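PDB 2OB9: tail assembly chaperone from Enterobacteria phage HK97, which probably acts as a chaperone in phage tail assembly, its subunits associating in a spiral arrangement. Local coordinates for residues A13-F18 against T83-V88; R19-V24 against L109-D114; V23-P26 against G30-V33; C70-L75 against E99-V104; D78-C81 against P87-S90. All blocks are in the same frame, centred on the assembly; numbering follows the deposited sequence.

How the interactions relate
Interactions 4 and 5 are buried, interactions 2 and 3 partly so, and interaction 1 lies at the surface. Interactions 2 and 3 share strand 20-25, which meets helix 103-113 in the one and its hairpin partner, strand 31-36, in the other; interaction 5 lies at strand 80-81, on the far side of strand 31-36. Helix 61-79 supplies Asp72 and Val73 to interaction 4, and the residues just after its end, Leu80 and Cys81, make interaction 5. Chemistry follows place: single lysine-to-carbonyl bonds with aliphatic contacts in 1 and 2, backbone pairing in 3, an aromatic ring against a helix in 4, and a water-assisted backbone junction in 5. Residues of a neighbouring subunit approach all five.

Interaction 1 (A13-F18 against T83-V88); sequences AKMAGF and TDKQPV
Lys14 and Lys85 meet aliphatic part to aliphatic part, the two side chains slanting past each other with Lys14 CD 3.8 Å from Lys85 CB. The end of Lys14 then finds a backbone acceptor: NZ donates to Asp84 O over 2.8 Å. It comes from above the carbonyl plane, 55° out of it, and thus misses the lone-pair directions. A bend at chi3 (-34°) in an otherwise extended chain brings the ammonium group over this oxygen. The carboxylate of Asp84 stays apart, with OD1 5.4 Å from Lys14 NZ. Met15, present as selenomethionine, runs at about a right angle to Lys85 and lays CG 3.9 Å from Lys85 CB; the position of its terminal methyl is doubtful. Lys85 carries its own amine away from Lys14, leaving 6.1 Å between the two NZ atoms. Beyond the pair, Met15 lies by Val34 and Arg36, and Lys85 reaches His20, so the loops meet beside the sheet. The arrangement is a loop-to-loop surface contact, in which two overlapping turns leading into strand 20-25, type II over 13-16 and type I over 15-18, rest against the segment that follows strand 80-81.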
# COMPACT_ATOMS: atom_id res chain seq x y z
N ALA A 13 -18.22 -16.16 -38.40
CA ALA A 13 -19.00 -17.34 -38.12
C ALA A 13 -19.51 -17.31 -36.67
O ALA A 13 -18.94 -16.61 -35.80
CB ALA A 13 -18.20 -18.62 -38.39
N LYS A 14 -20.60 -18.04 -36.44
CA LYS A 14 -21.16 -18.23 -35.12
C LYS A 14 -20.05 -18.80 -34.25
O LYS A 14 -19.43 -19.83 -34.59
CB LYS A 14 -22.35 -19.21 -35.16
CG LYS A 14 -23.40 -18.95 -34.06
CD LYS A 14 -24.25 -20.19 -33.67
CE LYS A 14 -24.54 -21.14 -34.84
NZ LYS A 14 -25.50 -22.25 -34.44
N MSE A 15 -19.81 -18.13 -33.13
CA MSE A 15 -18.74 -18.54 -32.22
C MSE A 15 -17.31 -18.42 -32.76
O MSE A 15 -16.41 -19.05 -32.23
CB MSE A 15 -18.98 -19.95 -31.62
CG MSE A 15 -20.02 -19.96 -30.52
SE MSE A 15 -19.56 -21.16 -29.06
CE MSE A 15 -19.43 -22.91 -29.81
N ALA A 16 -17.12 -17.61 -33.80
CA ALA A 16 -15.79 -17.16 -34.24
C ALA A 16 -14.99 -16.48 -33.10
O ALA A 16 -13.75 -16.43 -33.13
CB ALA A 16 -15.93 -16.20 -35.43
N GLY A 17 -15.72 -15.92 -32.14
CA GLY A 17 -15.13 -15.16 -31.07
C GLY A 17 -14.56 -16.02 -29.96
O GLY A 17 -13.85 -15.52 -29.14
N PHE A 18 -14.82 -17.33 -29.97
CA PHE A 18 -14.58 -18.17 -28.80
C PHE A 18 -13.94 -19.48 -29.18
O PHE A 18 -14.45 -20.17 -30.01
CB PHE A 18 -15.92 -18.50 -28.09
CG PHE A 18 -16.58 -17.31 -27.51
CD1 PHE A 18 -16.32 -16.94 -26.21
CD2 PHE A 18 -17.39 -16.49 -28.30
CE1 PHE A 18 -16.89 -15.80 -25.69
CE2 PHE A 18 -17.94 -15.34 -27.78
CZ PHE A 18 -17.69 -15.00 -26.46
N THR A 83 -25.74 -27.58 -28.40
CA THR A 83 -25.01 -27.94 -29.63
C THR A 83 -25.24 -26.97 -30.82
O THR A 83 -24.44 -26.92 -31.75
CB THR A 83 -25.26 -29.41 -30.05
OG1 THR A 83 -26.67 -29.63 -30.21
CG2 THR A 83 -24.69 -30.37 -28.99
N ASP A 84 -26.33 -26.19 -30.76
CA ASP A 84 -26.54 -25.11 -31.71
C ASP A 84 -25.83 -23.84 -31.27
O ASP A 84 -26.13 -22.75 -31.75
CB ASP A 84 -28.04 -24.84 -31.91
CG ASP A 84 -28.80 -26.08 -32.34
OD1 ASP A 84 -28.39 -26.73 -33.32
OD2 ASP A 84 -29.82 -26.41 -31.69
N LYS A 85 -24.89 -23.99 -30.33
CA LYS A 85 -23.98 -22.92 -29.89
C LYS A 85 -24.73 -21.74 -29.27
O LYS A 85 -24.28 -20.59 -29.29
CB LYS A 85 -22.97 -22.54 -31.00
CG LYS A 85 -22.28 -23.80 -31.61
CD LYS A 85 -21.01 -23.50 -32.36
CE LYS A 85 -20.58 -24.67 -33.31
NZ LYS A 85 -21.07 -26.10 -32.93
N GLN A 86 -25.86 -22.10 -28.67
CA GLN A 86 -26.71 -21.20 -27.90
C GLN A 86 -26.54 -21.40 -26.38
O GLN A 86 -26.38 -22.52 -25.91
CB GLN A 86 -28.16 -21.49 -28.28
CG GLN A 86 -28.42 -21.17 -29.74
CD GLN A 86 -28.54 -19.69 -29.94
OE1 GLN A 86 -29.43 -19.04 -29.35
NE2 GLN A 86 -27.65 -19.12 -30.73
N PRO A 87 -26.60 -20.28 -25.61
CA PRO A 87 -26.55 -20.30 -24.12
C PRO A 87 -27.62 -21.20 -23.52
O PRO A 87 -28.78 -21.13 -23.92
CB PRO A 87 -26.86 -18.83 -23.76
CG PRO A 87 -27.67 -18.27 -25.05
CD PRO A 87 -26.76 -18.90 -26.11
N VAL A 88 -27.27 -22.04 -22.56
CA VAL A 88 -28.32 -22.78 -21.83
C VAL A 88 -29.08 -21.86 -20.82
O VAL A 88 -30.32 -21.98 -20.67
CB VAL A 88 -27.74 -24.03 -21.09
CG1 VAL A 88 -28.87 -24.79 -20.37
CG2 VAL A 88 -27.05 -24.96 -22.06

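Interaction 2 (R19-V24 against L109-D114)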
# COMPACT_ATOMS: atom_id res chain seq x y z
N ARG A 19 -12.83 -19.83 -28.54
CA ARG A 19 -12.44 -21.25 -28.42
C ARG A 19 -13.59 -22.06 -27.80
O ARG A 19 -14.26 -21.59 -26.90
CB ARG A 19 -11.21 -21.38 -27.54
CG ARG A 19 -9.98 -20.82 -28.19
CD ARG A 19 -8.79 -21.02 -27.31
NE ARG A 19 -7.62 -20.41 -27.91
CZ ARG A 19 -6.49 -20.18 -27.26
NH1 ARG A 19 -6.37 -20.55 -25.98
NH2 ARG A 19 -5.48 -19.61 -27.88
N HIS A 20 -13.81 -23.27 -28.28
CA HIS A 20 -14.98 -24.03 -27.85
C HIS A 20 -14.81 -25.48 -28.25
O HIS A 20 -13.98 -25.79 -29.09
CB HIS A 20 -16.28 -23.45 -28.43
CG HIS A 20 -16.34 -23.43 -29.93
ND1 HIS A 20 -17.12 -24.32 -30.66
CD2 HIS A 20 -15.76 -22.61 -30.84
CE1 HIS A 20 -16.99 -24.06 -31.95
NE2 HIS A 20 -16.16 -23.04 -32.09
N LYS A 21 -15.57 -26.37 -27.61
CA LYS A 21 -15.53 -27.79 -27.96
C LYS A 21 -16.84 -28.50 -27.62
O LYS A 21 -17.63 -28.03 -26.82
CB LYS A 21 -14.33 -28.51 -27.30
CG LYS A 21 -14.18 -28.26 -25.79
CD LYS A 21 -13.12 -29.19 -25.21
CE LYS A 21 -13.24 -29.25 -23.70
NZ LYS A 21 -12.21 -28.44 -22.98
N THR A 22 -17.05 -29.65 -28.26
CA THR A 22 -18.14 -30.52 -27.92
C THR A 22 -17.69 -31.53 -26.90
O THR A 22 -16.66 -32.19 -27.06
CB THR A 22 -18.72 -31.20 -29.16
OG1 THR A 22 -19.21 -30.19 -30.05
CG2 THR A 22 -19.90 -32.11 -28.78
N VAL A 23 -18.47 -31.63 -25.83
CA VAL A 23 -18.25 -32.51 -24.70
C VAL A 23 -19.53 -33.37 -24.51
O VAL A 23 -20.64 -32.85 -24.52
CB VAL A 23 -17.94 -31.64 -23.42
CG1 VAL A 23 -18.06 -32.44 -22.14
CG2 VAL A 23 -16.58 -31.06 -23.53
N VAL A 24 -19.34 -34.68 -24.37
CA VAL A 24 -20.38 -35.58 -23.90
C VAL A 24 -20.42 -35.52 -22.37
O VAL A 24 -19.36 -35.53 -21.71
CB VAL A 24 -20.13 -37.04 -24.35
CG1 VAL A 24 -21.09 -38.01 -23.64
CG2 VAL A 24 -20.27 -37.15 -25.85
N LEU A 109 -17.26 -26.40 -15.76
CA LEU A 109 -16.55 -25.15 -15.69
C LEU A 109 -15.03 -25.31 -15.91
O LEU A 109 -14.45 -24.57 -16.73
CB LEU A 109 -16.83 -24.40 -14.40
CG LEU A 109 -16.15 -23.04 -14.12
CD1 LEU A 109 -16.33 -22.05 -15.30
CD2 LEU A 109 -16.74 -22.40 -12.85
N LYS A 110 -14.40 -26.24 -15.18
CA LYS A 110 -12.96 -26.49 -15.31
C LYS A 110 -12.54 -26.85 -16.72
O LYS A 110 -11.60 -26.30 -17.24
CB LYS A 110 -12.48 -27.56 -14.32
CG LYS A 110 -12.17 -26.96 -12.96
CD LYS A 110 -12.06 -28.02 -11.91
CE LYS A 110 -11.96 -27.39 -10.52
NZ LYS A 110 -10.57 -26.97 -10.17
N GLN A 111 -13.23 -27.81 -17.31
CA GLN A 111 -13.03 -28.21 -18.69
C GLN A 111 -13.10 -26.96 -19.59
O GLN A 111 -12.20 -26.77 -20.41
CB GLN A 111 -14.08 -29.25 -19.06
CG GLN A 111 -13.58 -30.43 -19.85
CD GLN A 111 -14.66 -31.48 -20.14
OE1 GLN A 111 -14.57 -32.23 -21.12
NE2 GLN A 111 -15.67 -31.54 -19.29
N ALA A 112 -14.10 -26.09 -19.40
CA ALA A 112 -14.20 -24.84 -20.20
C ALA A 112 -13.00 -23.88 -20.03
O ALA A 112 -12.49 -23.32 -21.02
CB ALA A 112 -15.50 -24.10 -19.94
N LEU A 113 -12.56 -23.69 -18.78
CA LEU A 113 -11.40 -22.87 -18.46
C LEU A 113 -10.09 -23.47 -19.00
O LEU A 113 -9.19 -22.74 -19.25
CB LEU A 113 -11.29 -22.54 -16.94
CG LEU A 113 -12.52 -21.86 -16.30
CD1 LEU A 113 -12.34 -21.56 -14.82
CD2 LEU A 113 -12.92 -20.63 -17.07
N ASP A 114 -10.03 -24.79 -19.19
CA ASP A 114 -8.91 -25.46 -19.90
C ASP A 114 -8.63 -24.94 -21.32
O ASP A 114 -7.55 -25.13 -21.84
CB ASP A 114 -9.15 -26.98 -20.02
CG ASP A 114 -8.72 -27.76 -18.78
OD1 ASP A 114 -7.93 -27.24 -17.94
OD2 ASP A 114 -9.18 -28.93 -18.66
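Lys21 and Val23 face Gln111 across a strand-to-helix contact: residues 20-24 run extended in an edge strand of the sheet within this chain, while 109-113 belong to helix 103-113. The backbones stay well apart, with Val23 CA and Gln111 CA 9.0 Å from each other. Lys21 and Val23, two positions apart on the strand, both direct their CB atoms to the helix. The Lys21 chain runs nearly straight until chi4 (-102°), where a turn sets NZ over Gln111 O at 3.1 Å, a hydrogen bond. The donor stands above the carbonyl plane, 59° out of it. Farther back, Lys21 CE packs against Gln111 CG at 4.0 Å, the two chains crossing at about a right angle. Gln111 reaches across, extended beyond CG, to meet Val23 from the opposite direction; its OE1 lies 3.3 Å from Val23 CG2 and 3.6 Å from Val23 CG1. Lys21 NZ remains 5.3 Å from Asp114 OD2, where opposite charge may add a weak attraction. Val23 and Gln111 also touch Leu35 of the next strand. This is helix-on-sheet packing in a mixed fold of helices and an antiparallel sheet, with helix 103-113 lying against the hairpin of strands 20-25 and 31-36.

Interaction 3 (V23-P26 against G30-V33); sequences VVVP and GVKV
Val23 and Val33 form an antiparallel hydrogen-bonded pair, joined by two backbone bonds: Val23 N to Val33 O at 3.0 Å and Val33 N to Val23 O at 2.9 Å. Next along, Val24 and Lys32 make a non-hydrogen-bonded pair, where Lys32 CA brings its hydrogen to Val23 O at 3.2 Å as a CA-H...O contact. Nearer the turn, Val25 N donates to Val31 O at 2.8 Å. Gly30 N closes on Val25 O at 3.2 Å with a more bent bond (139°), from above the carbonyl plane.

The side chains divide between two faces. On one, Val25 CG1 touches both valines of the partner strand, 4.0 Å from Val31 CG1 and 3.9 Å from Val33 CG1. Its chi1 of 21° is nearly eclipsed and sets this methyl over Val31 O. On the other, Val24 CG2 rests 3.9 Å from Lys32 CG, before the lysine end leads away. Outside the hairpin, Leu108 touches Val23, Val104 meets Val25, and Leu7 of a neighbouring subunit packs on Val31 and Val33. Gly30, with a positive phi of 82°, leads out of the connection into strand 31-36. The whole is an antiparallel beta hairpin, its twisted strands linked through residues 27-29.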
# COMPACT_ATOMS: atom_id res chain seq x y z
N VAL A 23 -18.47 -31.63 -25.83
CA VAL A 23 -18.25 -32.51 -24.70
C VAL A 23 -19.53 -33.37 -24.51
O VAL A 23 -20.64 -32.85 -24.52
CB VAL A 23 -17.94 -31.64 -23.42
CG1 VAL A 23 -18.06 -32.44 -22.14
CG2 VAL A 23 -16.58 -31.06 -23.53
N VAL A 24 -19.34 -34.68 -24.37
CA VAL A 24 -20.38 -35.58 -23.90
C VAL A 24 -20.42 -35.52 -22.37
O VAL A 24 -19.36 -35.53 -21.71
CB VAL A 24 -20.13 -37.04 -24.35
CG1 VAL A 24 -21.09 -38.01 -23.64
CG2 VAL A 24 -20.27 -37.15 -25.85
N VAL A 25 -21.62 -35.43 -21.80
CA VAL A 25 -21.74 -35.47 -20.35
C VAL A 25 -22.49 -36.70 -19.83
O VAL A 25 -23.71 -36.71 -19.75
CB VAL A 25 -22.03 -34.05 -19.71
CG1 VAL A 25 -22.63 -33.03 -20.70
CG2 VAL A 25 -22.68 -34.09 -18.29
N PRO A 26 -21.71 -37.75 -19.46
CA PRO A 26 -22.14 -39.08 -19.00
C PRO A 26 -23.25 -39.03 -17.98
O PRO A 26 -24.14 -39.88 -17.99
CB PRO A 26 -20.87 -39.64 -18.33
CG PRO A 26 -19.73 -38.98 -19.07
CD PRO A 26 -20.24 -37.62 -19.49
N GLY A 30 -25.64 -38.73 -21.30
CA GLY A 30 -24.84 -38.84 -22.52
C GLY A 30 -25.01 -37.64 -23.43
O GLY A 30 -24.43 -37.60 -24.49
N VAL A 31 -25.77 -36.63 -22.99
CA VAL A 31 -26.05 -35.43 -23.81
C VAL A 31 -24.75 -34.71 -24.15
O VAL A 31 -23.82 -34.66 -23.33
CB VAL A 31 -27.07 -34.45 -23.08
CG1 VAL A 31 -26.40 -33.62 -21.97
CG2 VAL A 31 -27.79 -33.54 -24.06
N LYS A 32 -24.69 -34.18 -25.36
CA LYS A 32 -23.57 -33.36 -25.76
C LYS A 32 -23.94 -31.91 -25.49
O LYS A 32 -25.09 -31.50 -25.69
CB LYS A 32 -23.23 -33.50 -27.24
CG LYS A 32 -22.77 -34.85 -27.71
CD LYS A 32 -22.77 -34.88 -29.27
CE LYS A 32 -24.12 -35.44 -29.81
NZ LYS A 32 -24.41 -35.20 -31.29
N VAL A 33 -22.95 -31.15 -25.00
CA VAL A 33 -23.03 -29.71 -24.81
C VAL A 33 -21.82 -29.14 -25.52
O VAL A 33 -20.93 -29.88 -25.94
CB VAL A 33 -23.00 -29.30 -23.28
CG1 VAL A 33 -24.12 -29.98 -22.52
CG2 VAL A 33 -21.59 -29.56 -22.60

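Interaction 4 (C70-L75 against E99-V104); sequences CADVVL and EIYGPV
Tyr101 presents its ring to helix 61-79, with Val73 and Asp72 meeting different parts of it. CB leaves the backbone pointing to the helix, and chi1 of -170° puts CG opposite the tyrosine's own N, carrying the ring on toward the helix. CG itself lies 3.9 Å from Val73 CG1. That methyl stands over one face of the ring, 4.1 Å from the centroid and 19° off the normal, displaced toward the rim: a CH-pi contact. At the next atom, CD1, both Val73 CG1 and Val73 CB come to 4.0 Å. CE1 then approaches the helix backbone, 4.1 Å from Val73 CA. Farther out, CZ lies 4.2 Å from Asp72 CB, and the hydroxyl OH sits 3.7 Å from the same carbon. The Val73 and Tyr101 side chains run past each other in opposite directions. Asp72 meets the tyrosine through its methylene carbon, while its carboxylate oxygen OD2 accepts a bond from Ala119 N of a neighbouring subunit. Leu109 of helix 103-113 touches Asp72, and Glu94 and Arg98 touch Val73. Tyr101, just before the N-cap residue Gly102, thus lies between helix 61-79 and helix 103-113, where it touches Ser106 and Leu109, while helix 94-98 packs on Val73.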
# COMPACT_ATOMS: atom_id res chain seq x y z
N CYS A 70 -20.40 -18.33 -5.83
CA CYS A 70 -21.09 -17.30 -6.62
C CYS A 70 -20.39 -16.91 -7.90
O CYS A 70 -21.03 -16.78 -8.94
CB CYS A 70 -21.30 -16.03 -5.79
SG CYS A 70 -22.34 -16.34 -4.42
N ALA A 71 -19.09 -16.65 -7.79
CA ALA A 71 -18.26 -16.31 -8.94
C ALA A 71 -18.17 -17.47 -9.91
O ALA A 71 -18.25 -17.27 -11.13
CB ALA A 71 -16.88 -15.91 -8.49
N ASP A 72 -18.02 -18.70 -9.37
CA ASP A 72 -17.94 -19.89 -10.23
C ASP A 72 -19.26 -20.03 -11.00
O ASP A 72 -19.26 -20.26 -12.22
CB ASP A 72 -17.63 -21.17 -9.44
CG ASP A 72 -16.18 -21.28 -9.02
OD1 ASP A 72 -15.38 -20.37 -9.33
OD2 ASP A 72 -15.82 -22.28 -8.34
N VAL A 73 -20.40 -19.89 -10.34
CA VAL A 73 -21.64 -20.08 -11.11
C VAL A 73 -21.81 -19.09 -12.28
O VAL A 73 -22.36 -19.46 -13.28
CB VAL A 73 -22.96 -20.36 -10.27
CG1 VAL A 73 -22.69 -20.80 -8.85
CG2 VAL A 73 -23.99 -19.25 -10.40
N VAL A 74 -21.29 -17.86 -12.13
CA VAL A 74 -21.31 -16.78 -13.12
C VAL A 74 -20.49 -17.10 -14.34
O VAL A 74 -20.92 -16.84 -15.48
CB VAL A 74 -20.81 -15.43 -12.49
CG1 VAL A 74 -20.13 -14.47 -13.53
CG2 VAL A 74 -21.94 -14.75 -11.77
N LEU A 75 -19.30 -17.63 -14.12
CA LEU A 75 -18.52 -18.14 -15.21
C LEU A 75 -19.24 -19.33 -15.84
O LEU A 75 -19.23 -19.49 -17.06
CB LEU A 75 -17.09 -18.54 -14.76
CG LEU A 75 -15.97 -17.53 -14.79
CD1 LEU A 75 -14.62 -18.20 -14.49
CD2 LEU A 75 -15.95 -16.82 -16.14
N GLU A 99 -28.47 -22.61 -6.61
CA GLU A 99 -29.02 -23.62 -5.70
C GLU A 99 -28.86 -25.10 -6.10
O GLU A 99 -28.94 -25.99 -5.23
CB GLU A 99 -30.47 -23.32 -5.26
CG GLU A 99 -31.45 -22.93 -6.32
CD GLU A 99 -32.90 -22.91 -5.78
OE1 GLU A 99 -33.35 -23.95 -5.22
OE2 GLU A 99 -33.58 -21.87 -5.93
N ILE A 100 -28.60 -25.36 -7.38
CA ILE A 100 -28.39 -26.72 -7.85
C ILE A 100 -26.96 -27.01 -8.26
O ILE A 100 -26.64 -28.14 -8.59
CB ILE A 100 -29.39 -27.15 -9.03
CG1 ILE A 100 -28.75 -27.07 -10.45
CG2 ILE A 100 -30.82 -26.60 -8.84
CD1 ILE A 100 -28.54 -25.73 -11.13
N TYR A 101 -26.12 -25.98 -8.29
CA TYR A 101 -24.74 -26.14 -8.72
C TYR A 101 -23.98 -27.15 -7.85
O TYR A 101 -23.89 -27.03 -6.62
CB TYR A 101 -24.04 -24.78 -8.71
CG TYR A 101 -22.66 -24.70 -9.34
CD1 TYR A 101 -22.51 -24.32 -10.69
CD2 TYR A 101 -21.51 -24.90 -8.58
CE1 TYR A 101 -21.22 -24.18 -11.25
CE2 TYR A 101 -20.23 -24.76 -9.13
CZ TYR A 101 -20.09 -24.41 -10.48
OH TYR A 101 -18.84 -24.28 -11.04
N GLY A 102 -23.43 -28.16 -8.52
CA GLY A 102 -22.67 -29.18 -7.83
C GLY A 102 -21.56 -29.72 -8.69
O GLY A 102 -21.08 -29.02 -9.60
N PRO A 103 -21.11 -30.95 -8.40
CA PRO A 103 -19.90 -31.57 -8.96
C PRO A 103 -19.79 -31.58 -10.50
O PRO A 103 -18.72 -31.32 -11.03
CB PRO A 103 -19.95 -33.00 -8.40
CG PRO A 103 -20.69 -32.86 -7.11
CD PRO A 103 -21.76 -31.83 -7.41
N VAL A 104 -20.86 -31.90 -11.20
CA VAL A 104 -20.86 -31.92 -12.66
C VAL A 104 -20.64 -30.52 -13.25
O VAL A 104 -19.75 -30.33 -14.09
CB VAL A 104 -22.15 -32.61 -13.24
CG1 VAL A 104 -22.16 -32.56 -14.79
CG2 VAL A 104 -22.24 -34.04 -12.74

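Interaction 5 (D78-C81 against P87-S90)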
# COMPACT_ATOMS: atom_id res chain seq x y z
N ASP A 78 -21.91 -18.71 -18.31
CA ASP A 78 -21.39 -18.12 -19.49
C ASP A 78 -20.70 -19.12 -20.40
O ASP A 78 -20.73 -19.00 -21.63
CB ASP A 78 -20.42 -17.02 -19.10
CG ASP A 78 -20.02 -16.16 -20.30
OD1 ASP A 78 -20.89 -15.44 -20.85
OD2 ASP A 78 -18.82 -16.24 -20.66
N VAL A 79 -20.07 -20.13 -19.82
CA VAL A 79 -19.37 -21.10 -20.66
C VAL A 79 -20.24 -22.16 -21.30
O VAL A 79 -19.84 -22.74 -22.29
CB VAL A 79 -18.15 -21.75 -19.92
CG1 VAL A 79 -17.24 -20.68 -19.37
CG2 VAL A 79 -18.60 -22.75 -18.84
N LEU A 80 -21.42 -22.42 -20.74
CA LEU A 80 -22.21 -23.61 -21.10
C LEU A 80 -23.22 -23.33 -22.18
O LEU A 80 -24.12 -22.52 -21.99
CB LEU A 80 -22.95 -24.21 -19.87
CG LEU A 80 -23.70 -25.54 -20.13
CD1 LEU A 80 -22.68 -26.68 -20.29
CD2 LEU A 80 -24.73 -25.87 -19.02
N CYS A 81 -23.09 -24.06 -23.29
CA CYS A 81 -23.89 -23.85 -24.48
C CYS A 81 -24.49 -25.17 -24.94
O CYS A 81 -23.97 -26.24 -24.62
CB CYS A 81 -23.04 -23.22 -25.60
SG CYS A 81 -22.42 -21.54 -25.27
N PRO A 87 -26.60 -20.28 -25.61
CA PRO A 87 -26.55 -20.30 -24.12
C PRO A 87 -27.62 -21.20 -23.52
O PRO A 87 -28.78 -21.13 -23.92
CB PRO A 87 -26.86 -18.83 -23.76
CG PRO A 87 -27.67 -18.27 -25.05
CD PRO A 87 -26.76 -18.90 -26.11
N VAL A 88 -27.27 -22.04 -22.56
CA VAL A 88 -28.32 -22.78 -21.83
C VAL A 88 -29.08 -21.86 -20.82
O VAL A 88 -30.32 -21.98 -20.67
CB VAL A 88 -27.74 -24.03 -21.09
CG1 VAL A 88 -28.87 -24.79 -20.37
CG2 VAL A 88 -27.05 -24.96 -22.06
N PHE A 89 -28.33 -21.01 -20.12
CA PHE A 89 -28.85 -20.17 -19.05
C PHE A 89 -28.55 -18.75 -19.42
O PHE A 89 -27.51 -18.47 -20.03
CB PHE A 89 -28.18 -20.48 -17.70
CG PHE A 89 -28.41 -21.90 -17.24
CD1 PHE A 89 -29.68 -22.32 -16.83
CD2 PHE A 89 -27.34 -22.81 -17.20
CE1 PHE A 89 -29.92 -23.64 -16.41
CE2 PHE A 89 -27.56 -24.14 -16.76
CZ PHE A 89 -28.86 -24.56 -16.36
N SER A 90 -29.48 -17.84 -19.13
CA SER A 90 -29.14 -16.43 -19.21
C SER A 90 -28.44 -15.99 -17.91
O SER A 90 -28.54 -16.64 -16.84
CB SER A 90 -30.39 -15.55 -19.44
OG SER A 90 -31.18 -15.58 -18.27
O HOH W 1 -25.38 -21.23 -19.83
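Leu80 and Val88 are joined first through their backbones. Val88 N donates to Leu80 O at 3.2 Å, almost straight at the hydrogen (176°) and tilted 23° from the carbonyl plane. Water 1 extends the link: it donates to the same Leu80 O at 2.8 Å and accepts from Phe89 N at 3.0 Å. One carbonyl oxygen is therefore gripped directly by one amide and, through the water, by the next. Cys81 and Pro87 form a single bridge of the backbones, their CA atoms 4.5 Å apart.

The remaining contacts are apolar. Leu80 CG packs 3.9 Å from Val88 CG2, and Leu80 CD2 reaches 4.0 Å to Phe89 CE2. Val88 CG2 lies opposite the carbonyl carbon of its own residue (chi1 -178° places CG1 opposite N), and from there also meets Cys81 C at 3.9 Å. Its other methyl, CG1, stands 3.8 Å above the ring plane of Phe89, over the centre, so Leu80, Val88 and Phe89 touch one another.

Around the contact, Leu80 touches Val33 and Leu35 of strand 31-36, Phe89 packs on Phe76 and Ile77, and Lys8 of a neighbouring subunit bonds to Val88 O. The chemistry implies a buried junction in which Leu80 O and the N-H groups of Val88 and Phe89 are satisfied by backbone and water, beside an apolar cluster of the same three residues.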